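PDB 5LKB: glutathione S-transferase omega-like 2 from Saccharomyces cerevisiae, which uses glutathione to reduce disulfides, dehydroascorbate and dimethylarsinic acid as a one-cysteine thiol transferase, and reacts with glutathionyl-(hydro)quinones. Local coordinates for residues 143-148 / 158-163; 198-203 / 283-288. All coordinates share one frame; numbering follows the deposited sequence.

Contact 1 (143-148 / 158-163)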
# COMPACT_ATOMS: atom_id res chain seq x y z
N ASP A 143 25.10 -18.23 -16.26
CA ASP A 143 26.32 -18.58 -17.02
C ASP A 143 27.57 -18.43 -16.18
O ASP A 143 28.51 -19.22 -16.31
CB ASP A 143 26.44 -17.76 -18.30
CG ASP A 143 25.27 -18.00 -19.30
OD1 ASP A 143 24.75 -19.13 -19.39
OD2 ASP A 143 24.90 -17.03 -20.01
N LEU A 144 27.66 -17.38 -15.35
CA LEU A 144 28.78 -17.21 -14.42
C LEU A 144 28.81 -18.33 -13.38
O LEU A 144 29.88 -18.86 -13.05
CB LEU A 144 28.68 -15.85 -13.72
CG LEU A 144 28.78 -14.67 -14.65
CD1 LEU A 144 28.35 -13.31 -13.97
CD2 LEU A 144 30.20 -14.55 -15.21
N TYR A 145 27.63 -18.71 -12.87
CA TYR A 145 27.52 -19.75 -11.86
C TYR A 145 27.98 -21.10 -12.41
O TYR A 145 28.78 -21.79 -11.78
CB TYR A 145 26.06 -19.82 -11.32
CG TYR A 145 25.77 -18.82 -10.22
CD1 TYR A 145 25.38 -17.51 -10.50
CD2 TYR A 145 25.85 -19.19 -8.91
CE1 TYR A 145 25.15 -16.62 -9.49
CE2 TYR A 145 25.62 -18.30 -7.89
CZ TYR A 145 25.25 -17.00 -8.18
OH TYR A 145 25.05 -16.15 -7.09
N TYR A 146 27.51 -21.46 -13.60
CA TYR A 146 27.90 -22.75 -14.19
C TYR A 146 29.38 -22.75 -14.59
O TYR A 146 30.05 -23.79 -14.50
CB TYR A 146 26.99 -23.07 -15.38
CG TYR A 146 25.56 -23.45 -15.02
CD1 TYR A 146 25.28 -24.31 -13.96
CD2 TYR A 146 24.49 -22.95 -15.75
CE1 TYR A 146 23.96 -24.68 -13.63
CE2 TYR A 146 23.15 -23.32 -15.42
CZ TYR A 146 22.91 -24.15 -14.36
OH TYR A 146 21.63 -24.53 -14.04
N LYS A 147 29.90 -21.62 -15.07
CA LYS A 147 31.33 -21.51 -15.32
C LYS A 147 32.13 -21.82 -14.06
O LYS A 147 33.07 -22.63 -14.08
CB LYS A 147 31.68 -20.12 -15.85
CG LYS A 147 33.16 -19.92 -16.19
CD LYS A 147 33.64 -20.94 -17.23
CE LYS A 147 35.11 -20.73 -17.51
NZ LYS A 147 35.62 -21.70 -18.53
N SER A 148 31.78 -21.19 -12.94
CA SER A 148 32.48 -21.42 -11.69
C SER A 148 32.33 -22.86 -11.23
O SER A 148 33.32 -23.50 -10.83
CB SER A 148 31.95 -20.45 -10.64
OG SER A 148 32.84 -20.22 -9.55
N VAL A 158 22.16 -12.40 -7.03
CA VAL A 158 23.09 -11.26 -6.96
C VAL A 158 23.27 -10.87 -5.50
O VAL A 158 22.40 -11.14 -4.69
CB VAL A 158 22.64 -10.04 -7.81
CG1 VAL A 158 22.68 -10.40 -9.27
CG2 VAL A 158 21.21 -9.60 -7.41
N PRO A 159 24.37 -10.23 -5.14
CA PRO A 159 25.55 -9.83 -5.91
C PRO A 159 26.52 -11.00 -6.13
O PRO A 159 26.53 -11.97 -5.35
CB PRO A 159 26.21 -8.81 -4.98
CG PRO A 159 25.91 -9.29 -3.68
CD PRO A 159 24.54 -9.83 -3.74
N VAL A 160 27.37 -10.85 -7.14
CA VAL A 160 28.45 -11.80 -7.40
C VAL A 160 29.76 -11.04 -7.45
O VAL A 160 29.90 -10.09 -8.24
CB VAL A 160 28.19 -12.56 -8.70
CG1 VAL A 160 29.43 -13.39 -9.08
CG2 VAL A 160 26.98 -13.49 -8.57
N LEU A 161 30.73 -11.47 -6.63
CA LEU A 161 32.11 -10.96 -6.70
C LEU A 161 32.95 -12.02 -7.44
O LEU A 161 33.05 -13.17 -7.00
CB LEU A 161 32.65 -10.67 -5.31
CG LEU A 161 34.10 -10.21 -5.25
CD1 LEU A 161 34.25 -8.84 -5.93
CD2 LEU A 161 34.57 -10.16 -3.82
N TRP A 162 33.41 -11.65 -8.63
CA TRP A 162 33.93 -12.54 -9.68
C TRP A 162 35.43 -12.31 -9.85
O TRP A 162 35.89 -11.17 -9.84
CB TRP A 162 33.29 -12.17 -11.00
CG TRP A 162 33.71 -13.02 -12.23
CD1 TRP A 162 34.55 -12.64 -13.25
CD2 TRP A 162 33.28 -14.35 -12.55
NE1 TRP A 162 34.60 -13.62 -14.19
CE2 TRP A 162 33.90 -14.71 -13.78
CE3 TRP A 162 32.46 -15.27 -11.93
CZ2 TRP A 162 33.65 -15.94 -14.41
CZ3 TRP A 162 32.24 -16.52 -12.56
CH2 TRP A 162 32.87 -16.84 -13.76
N ASP A 163 36.17 -13.42 -10.05
CA ASP A 163 37.60 -13.37 -10.35
C ASP A 163 37.81 -13.64 -11.82
O ASP A 163 37.53 -14.75 -12.29
CB ASP A 163 38.37 -14.41 -9.53
CG ASP A 163 39.84 -14.43 -9.91
OD1 ASP A 163 40.31 -13.36 -10.30
OD2 ASP A 163 40.46 -15.51 -9.74

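Contact 2 (198-203 / 283-288)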
# COMPACT_ATOMS: atom_id res chain seq x y z
N ASP A 198 36.96 3.33 7.64
CA ASP A 198 36.71 2.02 8.22
C ASP A 198 35.25 1.90 8.64
O ASP A 198 34.81 2.52 9.61
CB ASP A 198 37.64 1.80 9.44
CG ASP A 198 37.65 0.36 9.91
OD1 ASP A 198 36.81 -0.50 9.48
OD2 ASP A 198 38.53 0.02 10.76
N LEU A 199 34.54 1.03 7.94
CA LEU A 199 33.11 0.83 8.17
C LEU A 199 32.83 -0.15 9.30
O LEU A 199 31.69 -0.31 9.73
CB LEU A 199 32.47 0.41 6.84
CG LEU A 199 32.50 1.50 5.77
CD1 LEU A 199 32.17 0.94 4.43
CD2 LEU A 199 31.57 2.61 6.09
N VAL A 200 33.85 -0.80 9.84
CA VAL A 200 33.70 -1.77 10.93
C VAL A 200 34.84 -1.51 11.93
O VAL A 200 35.71 -2.38 12.15
CB VAL A 200 33.73 -3.20 10.38
CG1 VAL A 200 33.30 -4.13 11.48
CG2 VAL A 200 32.77 -3.34 9.16
N PRO A 201 34.87 -0.34 12.55
CA PRO A 201 35.93 -0.05 13.54
C PRO A 201 35.90 -1.00 14.73
O PRO A 201 34.86 -1.38 15.25
CB PRO A 201 35.64 1.39 13.99
CG PRO A 201 34.24 1.67 13.57
CD PRO A 201 33.93 0.78 12.40
N ALA A 202 37.10 -1.32 15.22
CA ALA A 202 37.21 -2.30 16.29
C ALA A 202 36.39 -1.93 17.51
O ALA A 202 35.81 -2.81 18.16
CB ALA A 202 38.69 -2.35 16.72
N GLN A 203 36.38 -0.67 17.89
CA GLN A 203 35.63 -0.28 19.09
C GLN A 203 34.13 -0.50 18.95
O GLN A 203 33.45 -0.59 19.97
CB GLN A 203 35.90 1.17 19.44
CG GLN A 203 37.37 1.51 19.75
N LEU A 283 29.45 6.83 10.56
CA LEU A 283 28.91 5.91 9.57
C LEU A 283 29.63 4.58 9.63
O LEU A 283 30.87 4.50 9.61
CB LEU A 283 29.05 6.51 8.19
CG LEU A 283 28.60 5.72 6.96
CD1 LEU A 283 27.12 5.74 6.93
CD2 LEU A 283 29.17 6.26 5.65
N THR A 284 28.87 3.52 9.72
CA THR A 284 29.34 2.16 9.73
C THR A 284 28.53 1.29 8.80
O THR A 284 27.46 1.68 8.26
CB THR A 284 29.32 1.54 11.13
OG1 THR A 284 27.98 1.12 11.46
CG2 THR A 284 29.91 2.48 12.20
N GLU A 285 29.03 0.07 8.64
CA GLU A 285 28.35 -0.99 7.93
C GLU A 285 26.91 -1.20 8.41
O GLU A 285 26.04 -1.60 7.62
CB GLU A 285 29.12 -2.28 8.16
CG GLU A 285 28.50 -3.48 7.58
CD GLU A 285 29.29 -4.74 7.93
OE1 GLU A 285 28.81 -5.54 8.77
OE2 GLU A 285 30.37 -4.92 7.34
N ALA A 286 26.67 -1.00 9.71
CA ALA A 286 25.31 -1.19 10.24
C ALA A 286 24.36 -0.25 9.54
O ALA A 286 23.21 -0.63 9.25
CB ALA A 286 25.28 -0.92 11.75
N ASP A 287 24.80 1.00 9.30
CA ASP A 287 23.94 1.95 8.56
C ASP A 287 23.70 1.47 7.14
O ASP A 287 22.56 1.60 6.60
CB ASP A 287 24.56 3.33 8.53
CG ASP A 287 24.76 3.89 9.88
OD1 ASP A 287 23.80 4.14 10.62
OD2 ASP A 287 25.95 4.13 10.25
N ILE A 288 24.73 1.00 6.49
CA ILE A 288 24.63 0.56 5.11
C ILE A 288 23.61 -0.55 4.98
O ILE A 288 22.72 -0.52 4.12
CB ILE A 288 26.02 0.17 4.57
CG1 ILE A 288 26.91 1.42 4.52
CG2 ILE A 288 25.90 -0.51 3.19
CD1 ILE A 288 28.35 1.15 4.20

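Contact 1 (143-148 / 158-163)
Leu144 lays one methyl over the six-membered ring of Trp162, and this CH-pi contact is the heart of the packing between helix 141-148 and strand 160-163. Leu144 CD2 sits 3.7 Å from the centroid of the six-membered ring of Trp162 and 6° off the normal. The indole gets there because CG of Trp162 is anti to its backbone N (chi1 -179°), which sends the ring out from the strand to the helix. The helix backbone comes close as well: Leu144 O, which accepts the amide of Ser148, is 3.4 Å from Trp162 CZ3. Lys147 arrives from another direction, with CG in the ring plane at the edge, 3.9 Å from CH2 of Trp162. At its far side the indole is tied down by NE1, bonded to Tyr136 OH. An alanine in place of Trp162 would probably open a gap under the Leu144 methyl and leave the Tyr136 hydroxyl without its indole mate. Two residues earlier on the same face of the strand, Val160 also points to the helix, and its CG2 lies 3.7 Å from Tyr145 CE1. CB of Tyr145 points away from the strand, but the long ring swings its hydroxyl back, where Thr157 O and Asn172 ND2 hold it. Between Val160 and Trp162, Leu161 turns to the opposite face of the sheet, against helix 174-182. A sheet covered by helices on both faces, with a cis peptide bond before Pro159 leading into the strand and glutathione-binding Val158 just ahead of it, is the thioredoxin-like fold of glutathione transferases.

Contact 2 (198-203 / 283-288)
Leu199 O, a carbonyl from a distant loop, takes the N-H of Glu285 at the very start of helix 285-304. The bond is 2.9 Å from Leu199 O to Glu285 N and nearly straight, at 173° at the hydrogen. It supplements a capping box built by the helix itself: Thr284 is the N-cap, its OG1 accepting from Ala286 N, while Asp287 OD2 uses its anti lone pair to take Thr284 N at 3.0 Å. The Thr284 hydroxyl reaches the helix because OG1 stands between the backbone N and carbonyl carbon (chi1 80°). An N-capping box of this kind is a known feature of the helical C-terminal domain of glutathione transferases. The loop has its own fold-back, an Asx turn in which Asp198 OD1 accepts from Val200 N.

Apolar groups close the joint around the bond. Leu199 and Ile288 meet tip to tip, crossing at about a right angle, with helix 47-58 touching both. The carboxylate of Glu285 is salt-bridged through OE2 to Arg179 and bonded through OE1 to Asn212; against that held group lies a methyl of the loop, Val200 CG2, 3.4 Å from Glu285 OE2.

In the fold
Contact 1 belongs to the thioredoxin-like domain, and contact 2 lies in the helical domain where it packs against the thioredoxin-like one, with centres about 27 Å apart and no touch between them. The first is core: aliphatic and aromatic side chains fill the space between a helix and a sheet, and the polar groups of Tyr145 and Trp162 find partners elsewhere. The second is only partly buried, and its loop residues 201-203 run toward the surface; here a main-chain bond to a helix start does the joining, with smaller apolar patches around it. Helix 174-182 is their common neighbour, packed on by Pro159 and Leu161 from segment 158-163 and by Val200 and Glu285 from contact 2.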